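Local atomic coordinates of nitrite oxidoreductase subunit A (Kuenenia stuttgartiensis, PDB entry 7B04), a protein that belongs to the molybdopterin oxidoreductase family and carries a molybdenum atom, two copies of a pterin guanylate ester and an iron/sulfur cluster. Residues Y840-I845 / M1065-L1070; N832-I837 / D1071-K1076. All blocks are in the same frame, centred on the assembly; numbering follows the deposited sequence.

Contact 1: Y840-I845 / M1065-L1070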
ATOM      1  N   TYR B 840      41.647  -0.586  -3.427  1.00 52.57           N
ATOM      2  CA  TYR B 840      40.599  -0.606  -2.418  1.00 48.47           C
ATOM      3  C   TYR B 840      40.492  -1.946  -1.704  1.00 48.21           C
ATOM      4  O   TYR B 840      39.832  -2.024  -0.661  1.00 51.31           O
ATOM      5  CB  TYR B 840      39.252  -0.251  -3.057  1.00 38.97           C
ATOM      6  CG  TYR B 840      39.200   1.150  -3.631  1.00 41.53           C
ATOM      7  CD1 TYR B 840      40.091   2.129  -3.207  1.00 39.55           C
ATOM      8  CD2 TYR B 840      38.271   1.490  -4.606  1.00 43.75           C
ATOM      9  CE1 TYR B 840      40.053   3.406  -3.732  1.00 39.66           C
ATOM     10  CE2 TYR B 840      38.226   2.766  -5.138  1.00 37.99           C
ATOM     11  CZ  TYR B 840      39.120   3.720  -4.695  1.00 40.00           C
ATOM     12  OH  TYR B 840      39.082   4.993  -5.217  1.00 44.81           O
ATOM     13  N   GLY B 841      41.104  -2.996  -2.243  1.00 49.31           N
ATOM     14  CA  GLY B 841      41.058  -4.300  -1.616  1.00 55.32           C
ATOM     15  C   GLY B 841      39.839  -5.114  -1.965  1.00 54.08           C
ATOM     16  O   GLY B 841      39.505  -6.052  -1.232  1.00 61.49           O
ATOM     17  N   GLU B 842      39.166  -4.789  -3.065  1.00 46.88           N
ATOM     18  CA  GLU B 842      37.926  -5.440  -3.458  1.00 52.16           C
ATOM     19  C   GLU B 842      38.046  -6.085  -4.835  1.00 52.54           C
ATOM     20  O   GLU B 842      37.048  -6.251  -5.537  1.00 41.78           O
ATOM     21  CB  GLU B 842      36.777  -4.434  -3.432  1.00 52.19           C
ATOM     22  CG  GLU B 842      35.914  -4.479  -2.178  1.00 56.00           C
ATOM     23  CD  GLU B 842      35.197  -3.165  -1.926  1.00 58.07           C
ATOM     24  OE1 GLU B 842      35.885  -2.137  -1.752  1.00 58.32           O
ATOM     25  OE2 GLU B 842      33.949  -3.153  -1.922  1.00 62.82           O
ATOM     26  N   ASN B 843      39.270  -6.439  -5.240  1.00 59.74           N
ATOM     27  CA  ASN B 843      39.443  -7.185  -6.484  1.00 56.74           C
ATOM     28  C   ASN B 843      38.717  -8.523  -6.425  1.00 55.91           C
ATOM     29  O   ASN B 843      38.095  -8.946  -7.407  1.00 60.96           O
ATOM     30  CB  ASN B 843      40.930  -7.384  -6.781  1.00 60.22           C
ATOM     31  CG  ASN B 843      41.684  -8.007  -5.622  1.00 58.86           C
ATOM     32  OD1 ASN B 843      41.096  -8.369  -4.603  1.00 66.33           O
ATOM     33  ND2 ASN B 843      42.996  -8.137  -5.775  1.00 53.54           N
ATOM     34  N   PHE B 844      38.783  -9.199  -5.285  1.00 58.46           N
ATOM     35  CA  PHE B 844      37.998 -10.397  -5.038  1.00 52.17           C
ATOM     36  C   PHE B 844      36.638 -10.024  -4.465  1.00 55.65           C
ATOM     37  O   PHE B 844      36.454  -8.954  -3.880  1.00 63.18           O
ATOM     38  CB  PHE B 844      38.719 -11.331  -4.065  1.00 54.65           C
ATOM     39  CG  PHE B 844      39.863 -12.083  -4.673  1.00 59.45           C
ATOM     40  CD1 PHE B 844      39.638 -13.241  -5.397  1.00 58.06           C
ATOM     41  CD2 PHE B 844      41.164 -11.640  -4.511  1.00 57.49           C
ATOM     42  CE1 PHE B 844      40.688 -13.941  -5.953  1.00 57.01           C
ATOM     43  CE2 PHE B 844      42.219 -12.335  -5.066  1.00 58.37           C
ATOM     44  CZ  PHE B 844      41.981 -13.487  -5.787  1.00 58.69           C
ATOM     45  N   ILE B 845      35.675 -10.928  -4.635  1.00 48.93           N
ATOM     46  CA  ILE B 845      34.376 -10.782  -3.986  1.00 52.20           C
ATOM     47  C   ILE B 845      34.580 -11.159  -2.521  1.00 47.81           C
ATOM     48  O   ILE B 845      34.625 -12.338  -2.166  1.00 46.59           O
ATOM     49  CB  ILE B 845      33.296 -11.634  -4.655  1.00 55.16           C
ATOM     50  CG1 ILE B 845      33.072 -11.161  -6.093  1.00 50.48           C
ATOM     51  CG2 ILE B 845      31.996 -11.561  -3.869  1.00 53.85           C
ATOM     52  CD1 ILE B 845      32.216 -12.091  -6.920  1.00 43.16           C
ATOM     53  N   MET B1065      30.713   6.348  -2.053  1.00 35.19           N
ATOM     54  CA  MET B1065      31.448   5.111  -2.308  1.00 35.99           C
ATOM     55  C   MET B1065      32.619   5.353  -3.249  1.00 42.17           C
ATOM     56  O   MET B1065      32.413   5.858  -4.357  1.00 41.79           O
ATOM     57  CB  MET B1065      30.541   4.061  -2.920  1.00 40.75           C
ATOM     58  CG  MET B1065      29.666   3.372  -1.930  1.00 50.10           C
ATOM     59  SD  MET B1065      28.391   4.486  -1.354  1.00 41.76           S
ATOM     60  CE  MET B1065      27.276   3.269  -0.710  1.00 49.04           C
ATOM     61  N   PRO B1066      33.848   5.011  -2.859  1.00 45.34           N
ATOM     62  CA  PRO B1066      34.938   4.999  -3.845  1.00 47.14           C
ATOM     63  C   PRO B1066      34.704   4.006  -4.972  1.00 43.05           C
ATOM     64  O   PRO B1066      35.137   4.250  -6.104  1.00 46.60           O
ATOM     65  CB  PRO B1066      36.167   4.621  -3.003  1.00 48.03           C
ATOM     66  CG  PRO B1066      35.783   4.934  -1.589  1.00 46.63           C
ATOM     67  CD  PRO B1066      34.315   4.665  -1.508  1.00 36.60           C
ATOM     68  N   MET B1067      34.025   2.889  -4.691  1.00 32.03           N
ATOM     69  CA  MET B1067      33.764   1.871  -5.704  1.00 31.53           C
ATOM     70  C   MET B1067      32.772   2.328  -6.768  1.00 38.51           C
ATOM     71  O   MET B1067      32.701   1.707  -7.834  1.00 38.58           O
ATOM     72  CB  MET B1067      33.247   0.593  -5.041  1.00 33.46           C
ATOM     73  CG  MET B1067      34.313  -0.207  -4.314  1.00 43.02           C
ATOM     74  SD  MET B1067      35.576  -0.847  -5.430  1.00 43.44           S
ATOM     75  CE  MET B1067      34.631  -2.049  -6.362  1.00 43.17           C
ATOM     76  N   HIS B1068      32.007   3.386  -6.508  1.00 46.52           N
ATOM     77  CA  HIS B1068      30.975   3.846  -7.428  1.00 39.93           C
ATOM     78  C   HIS B1068      31.419   5.039  -8.260  1.00 41.34           C
ATOM     79  O   HIS B1068      30.606   5.600  -9.001  1.00 48.03           O
ATOM     80  CB  HIS B1068      29.703   4.213  -6.658  1.00 38.52           C
ATOM     81  CG  HIS B1068      29.098   3.075  -5.898  1.00 38.10           C
ATOM     82  ND1 HIS B1068      28.036   3.237  -5.035  1.00 36.26           N
ATOM     83  CD2 HIS B1068      29.407   1.756  -5.870  1.00 47.60           C
ATOM     84  CE1 HIS B1068      27.716   2.069  -4.508  1.00 39.07           C
ATOM     85  NE2 HIS B1068      28.534   1.154  -4.995  1.00 46.05           N
ATOM     86  N   GLN B1069      32.684   5.440  -8.157  1.00 37.56           N
ATOM     87  CA  GLN B1069      33.188   6.657  -8.781  1.00 41.25           C
ATOM     88  C   GLN B1069      34.429   6.367  -9.616  1.00 41.97           C
ATOM     89  O   GLN B1069      35.378   7.155  -9.651  1.00 47.95           O
ATOM     90  CB  GLN B1069      33.455   7.730  -7.729  1.00 41.72           C
ATOM     91  CG  GLN B1069      32.330   7.830  -6.705  1.00 43.32           C
ATOM     92  CD  GLN B1069      32.431   9.040  -5.808  1.00 35.55           C
ATOM     93  OE1 GLN B1069      33.027  10.046  -6.171  1.00 41.10           O
ATOM     94  NE2 GLN B1069      31.849   8.943  -4.621  1.00 45.75           N
ATOM     95  N   LEU B1070      34.425   5.240 -10.322  1.00 42.14           N
ATOM     96  CA  LEU B1070      35.578   4.817 -11.103  1.00 44.36           C
ATOM     97  C   LEU B1070      35.615   5.508 -12.461  1.00 53.09           C
ATOM     98  O   LEU B1070      34.582   5.874 -13.030  1.00 51.26           O
ATOM     99  CB  LEU B1070      35.552   3.304 -11.328  1.00 40.24           C
ATOM    100  CG  LEU B1070      35.507   2.365 -10.126  1.00 40.31           C
ATOM    101  CD1 LEU B1070      35.771   0.939 -10.576  1.00 48.43           C
ATOM    102  CD2 LEU B1070      36.512   2.791  -9.076  1.00 31.80           C
TER

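Contact 2: N832-I837 / D1071-K1076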
ATOM      1  N   ASN B 832      37.754  -8.381 -10.436  1.00 51.74           N
ATOM      2  CA  ASN B 832      37.909  -7.078 -11.137  1.00 57.78           C
ATOM      3  C   ASN B 832      39.368  -6.621 -10.978  1.00 55.41           C
ATOM      4  O   ASN B 832      39.774  -6.412  -9.851  1.00 47.20           O
ATOM      5  CB  ASN B 832      36.832  -6.080 -10.701  1.00 54.43           C
ATOM      6  CG  ASN B 832      35.462  -6.349 -11.287  1.00 51.82           C
ATOM      7  OD1 ASN B 832      34.652  -7.052 -10.711  1.00 48.74           O
ATOM      8  ND2 ASN B 832      35.173  -5.774 -12.431  1.00 55.33           N
ATOM      9  N   ASP B 833      40.099  -6.420 -12.080  1.00 59.60           N
ATOM     10  CA  ASP B 833      41.521  -6.107 -11.981  1.00 57.11           C
ATOM     11  C   ASP B 833      41.820  -4.623 -12.158  1.00 58.88           C
ATOM     12  O   ASP B 833      42.994  -4.249 -12.227  1.00 62.19           O
ATOM     13  CB  ASP B 833      42.328  -6.930 -12.991  1.00 57.08           C
ATOM     14  CG  ASP B 833      41.940  -6.647 -14.431  1.00 65.38           C
ATOM     15  OD1 ASP B 833      40.965  -5.899 -14.659  1.00 72.07           O
ATOM     16  OD2 ASP B 833      42.616  -7.178 -15.338  1.00 56.10           O
ATOM     17  N   GLU B 834      40.798  -3.775 -12.245  1.00 51.25           N
ATOM     18  CA  GLU B 834      41.025  -2.349 -12.442  1.00 49.69           C
ATOM     19  C   GLU B 834      41.861  -1.783 -11.294  1.00 49.33           C
ATOM     20  O   GLU B 834      41.703  -2.209 -10.144  1.00 43.78           O
ATOM     21  CB  GLU B 834      39.692  -1.604 -12.551  1.00 47.86           C
ATOM     22  CG  GLU B 834      38.976  -1.817 -13.882  1.00 57.80           C
ATOM     23  CD  GLU B 834      38.165  -3.101 -13.916  1.00 61.30           C
ATOM     24  OE1 GLU B 834      38.071  -3.776 -12.871  1.00 58.19           O
ATOM     25  OE2 GLU B 834      37.621  -3.435 -14.991  1.00 61.72           O
ATOM     26  N   PRO B 835      42.763  -0.829 -11.570  1.00 54.64           N
ATOM     27  CA  PRO B 835      43.717  -0.394 -10.529  1.00 58.76           C
ATOM     28  C   PRO B 835      43.070   0.124  -9.254  1.00 51.58           C
ATOM     29  O   PRO B 835      43.536  -0.214  -8.158  1.00 45.31           O
ATOM     30  CB  PRO B 835      44.522   0.706 -11.237  1.00 56.82           C
ATOM     31  CG  PRO B 835      44.383   0.405 -12.692  1.00 49.47           C
ATOM     32  CD  PRO B 835      42.996  -0.145 -12.853  1.00 51.45           C
ATOM     33  N   GLU B 836      42.016   0.936  -9.360  1.00 51.48           N
ATOM     34  CA  GLU B 836      41.389   1.477  -8.157  1.00 44.33           C
ATOM     35  C   GLU B 836      40.783   0.369  -7.306  1.00 44.22           C
ATOM     36  O   GLU B 836      40.819   0.434  -6.071  1.00 36.02           O
ATOM     37  CB  GLU B 836      40.321   2.502  -8.534  1.00 31.54           C
ATOM     38  CG  GLU B 836      40.836   3.686  -9.334  1.00 39.76           C
ATOM     39  CD  GLU B 836      40.802   3.438 -10.829  1.00 54.55           C
ATOM     40  OE1 GLU B 836      40.358   2.347 -11.243  1.00 56.90           O
ATOM     41  OE2 GLU B 836      41.217   4.336 -11.592  1.00 60.10           O
ATOM     42  N   ILE B 837      40.238  -0.664  -7.949  1.00 43.32           N
ATOM     43  CA  ILE B 837      39.594  -1.748  -7.216  1.00 43.36           C
ATOM     44  C   ILE B 837      40.615  -2.536  -6.404  1.00 51.93           C
ATOM     45  O   ILE B 837      40.343  -2.945  -5.269  1.00 53.79           O
ATOM     46  CB  ILE B 837      38.815  -2.648  -8.193  1.00 47.20           C
ATOM     47  CG1 ILE B 837      37.715  -1.840  -8.886  1.00 46.34           C
ATOM     48  CG2 ILE B 837      38.216  -3.840  -7.469  1.00 48.27           C
ATOM     49  CD1 ILE B 837      37.058  -2.563 -10.035  1.00 45.32           C
ATOM     50  N   ASP B1071      36.832   5.687 -12.974  1.00 49.75           N
ATOM     51  CA  ASP B1071      37.051   6.232 -14.307  1.00 39.15           C
ATOM     52  C   ASP B1071      37.399   5.162 -15.336  1.00 45.18           C
ATOM     53  O   ASP B1071      37.429   5.466 -16.533  1.00 47.47           O
ATOM     54  CB  ASP B1071      38.172   7.279 -14.276  1.00 34.03           C
ATOM     55  CG  ASP B1071      37.744   8.577 -13.622  1.00 43.92           C
ATOM     56  OD1 ASP B1071      36.542   8.910 -13.683  1.00 45.77           O
ATOM     57  OD2 ASP B1071      38.615   9.267 -13.054  1.00 51.82           O
ATOM     58  N   SER B1072      37.667   3.927 -14.903  1.00 42.34           N
ATOM     59  CA  SER B1072      38.178   2.873 -15.775  1.00 37.94           C
ATOM     60  C   SER B1072      37.288   1.632 -15.777  1.00 46.81           C
ATOM     61  O   SER B1072      37.783   0.509 -15.893  1.00 50.42           O
ATOM     62  CB  SER B1072      39.605   2.502 -15.372  1.00 46.63           C
ATOM     63  OG  SER B1072      39.638   1.974 -14.056  1.00 40.76           O
ATOM     64  N   LEU B1073      35.974   1.813 -15.650  1.00 47.06           N
ATOM     65  CA  LEU B1073      35.019   0.699 -15.609  1.00 44.51           C
ATOM     66  C   LEU B1073      34.373   0.519 -16.980  1.00 48.04           C
ATOM     67  O   LEU B1073      33.378   1.166 -17.309  1.00 57.46           O
ATOM     68  CB  LEU B1073      33.968   0.900 -14.524  1.00 45.95           C
ATOM     69  CG  LEU B1073      33.076  -0.340 -14.406  1.00 45.94           C
ATOM     70  CD1 LEU B1073      33.909  -1.571 -14.063  1.00 48.41           C
ATOM     71  CD2 LEU B1073      31.962  -0.142 -13.393  1.00 46.66           C
ATOM     72  N   PHE B1074      34.962  -0.357 -17.793  1.00 50.46           N
ATOM     73  CA  PHE B1074      34.434  -0.677 -19.117  1.00 42.70           C
ATOM     74  C   PHE B1074      33.075  -1.372 -19.051  1.00 48.28           C
ATOM     75  O   PHE B1074      33.009  -2.604 -19.009  1.00 54.68           O
ATOM     76  CB  PHE B1074      35.429  -1.567 -19.865  1.00 44.48           C
ATOM     77  CG  PHE B1074      34.963  -1.992 -21.228  1.00 43.02           C
ATOM     78  CD1 PHE B1074      34.924  -1.089 -22.274  1.00 44.10           C
ATOM     79  CD2 PHE B1074      34.572  -3.302 -21.464  1.00 43.17           C
ATOM     80  CE1 PHE B1074      34.498  -1.479 -23.529  1.00 47.78           C
ATOM     81  CE2 PHE B1074      34.143  -3.697 -22.715  1.00 46.59           C
ATOM     82  CZ  PHE B1074      34.107  -2.786 -23.749  1.00 47.92           C
ATOM     83  N   HIS B1075      31.992  -0.603 -18.989  1.00 43.34           N
ATOM     84  CA  HIS B1075      30.632  -1.135 -19.048  1.00 42.50           C
ATOM     85  C   HIS B1075      29.879  -0.543 -20.243  1.00 44.51           C
ATOM     86  O   HIS B1075      30.398   0.295 -20.987  1.00 37.83           O
ATOM     87  CB  HIS B1075      29.880  -0.896 -17.737  1.00 41.08           C
ATOM     88  CG  HIS B1075      29.823   0.538 -17.327  1.00 40.69           C
ATOM     89  ND1 HIS B1075      30.909   1.204 -16.805  1.00 48.54           N
ATOM     90  CD2 HIS B1075      28.807   1.433 -17.353  1.00 42.31           C
ATOM     91  CE1 HIS B1075      30.567   2.448 -16.530  1.00 48.25           C
ATOM     92  NE2 HIS B1075      29.297   2.615 -16.855  1.00 48.31           N
ATOM     93  N   LYS B1076      28.636  -0.997 -20.417  1.00 47.29           N
ATOM     94  CA  LYS B1076      27.788  -0.601 -21.535  1.00 38.89           C
ATOM     95  C   LYS B1076      26.944   0.626 -21.206  1.00 40.39           C
ATOM     96  O   LYS B1076      26.397   0.745 -20.106  1.00 38.47           O
ATOM     97  CB  LYS B1076      26.860  -1.752 -21.931  1.00 39.28           C
ATOM     98  CG  LYS B1076      25.823  -1.382 -22.986  1.00 42.41           C
ATOM     99  CD  LYS B1076      24.750  -2.452 -23.128  1.00 41.26           C
ATOM    100  CE  LYS B1076      23.755  -2.099 -24.225  1.00 55.89           C
ATOM    101  NZ  LYS B1076      22.983  -0.861 -23.921  1.00 56.22           N
TER

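Contact 1: Y840-I845 / M1065-L1070
A Met-aromatic contact between Y840 and M1067 joins the C-terminal end of helix 835-840 to the loop 1065-1070, inside the folded chain. The thioether sulfur approaches the rim of the tyrosine ring near its plane: M1067 SD lies 3.7 Å from Y840 CD2, and 84° off the ring normal at 5.0 Å from the ring centroid. P1066 takes up a different side of the same ring. Its CB rests over one face, 3.5 Å from Y840 CE2 and equally close to CZ, so the proline packs against the far half of the ring, toward the phenol end. L1070 adds a looser apolar touch, its CD2 coming obliquely to 4.3 Å from Y840 CE2.

The helix stops just here. G841 closes it with a Schellman motif, and its positive phi (85°) is one that suits glycine, with the Y840 carbonyl oxygen close by. The backbone then turns so that E842, two residues after Y840, also faces the loop.

The carboxylate of E842 meets M1067 partway along the methionine chain. The glutamate is extended beyond CG (chi2 156°), which carries its CD away from the backbone; E842 OE1 lies 3.6 Å from M1067 CG and 3.9 Å from M1067 SD, a van der Waals touch between a carboxylate and a thioether arm. The charge of E842 is answered by a salt bridge from OE1 to R848 NH2. M1067 is folded at both chi2 and chi3, and its SD sits beside both the tyrosine rim and the carboxylate. The other neighbours of M1067 include I837 on helix 835-840 and F282 on helix 280-283.

Contact 2: N832-I837 / D1071-K1076
E834 and S1072 meet where helix 835-840 begins, with E834 at the N-cap position. Starting at CB, the glutamate first passes S1072 OG at 3.9 Å. CG comes closer to the serine backbone, 3.3 Å from S1072 O. Beyond it the chain bends (chi2 83°), which places CD 4.1 Å from that same carbonyl oxygen. At the tip, E834 OE2 is still 4.0 Å from S1072 O, with L1073 CD1 a little farther off, a methyl of a side chain that also packs on P281 and F282 of helix 280-283. Segment 1071-1076 runs on to the subunit interface, where K1076 packs on S409 of nitrite oxidoreductase subunit B.

S1072 turns its hydroxyl to the next glutamate. S1072 OG donates a weak hydrogen bond to E836 OE1, 2.9 Å away. D1071, just before the serine, brings a second acid near this pair: its OD2 is 5.8 Å from E836 OE2, while its carboxylate is bound by T640 OG1 and the backbone N of K639. The weak bond from the serine, and perhaps the place of E836 in the first helical turn, would tend to favour a negative charge on it, whereas the nearby aspartate would probably oppose it.

Both contacts tie helix 835-840 to one continuous run, 1065-1076, contact 2 at the helix start and contact 1 at its end, with centres about 9 Å apart. Contact 1 is wholly buried and works mainly through apolar and sulfur-aromatic packing, with one carboxylate, paired to an arginine, against the methionine; contact 2 is only partly buried and is more polar, with glutamates facing a serine. The two join directly: I837 CD1 packs 3.8 Å from L1070 CD1, and probable hydrogen bonds link N843 O with N832 N and E842 N with I837 O, each pair 3.1 Å apart. F282 of helix 280-283 is a shared neighbour of both contacts.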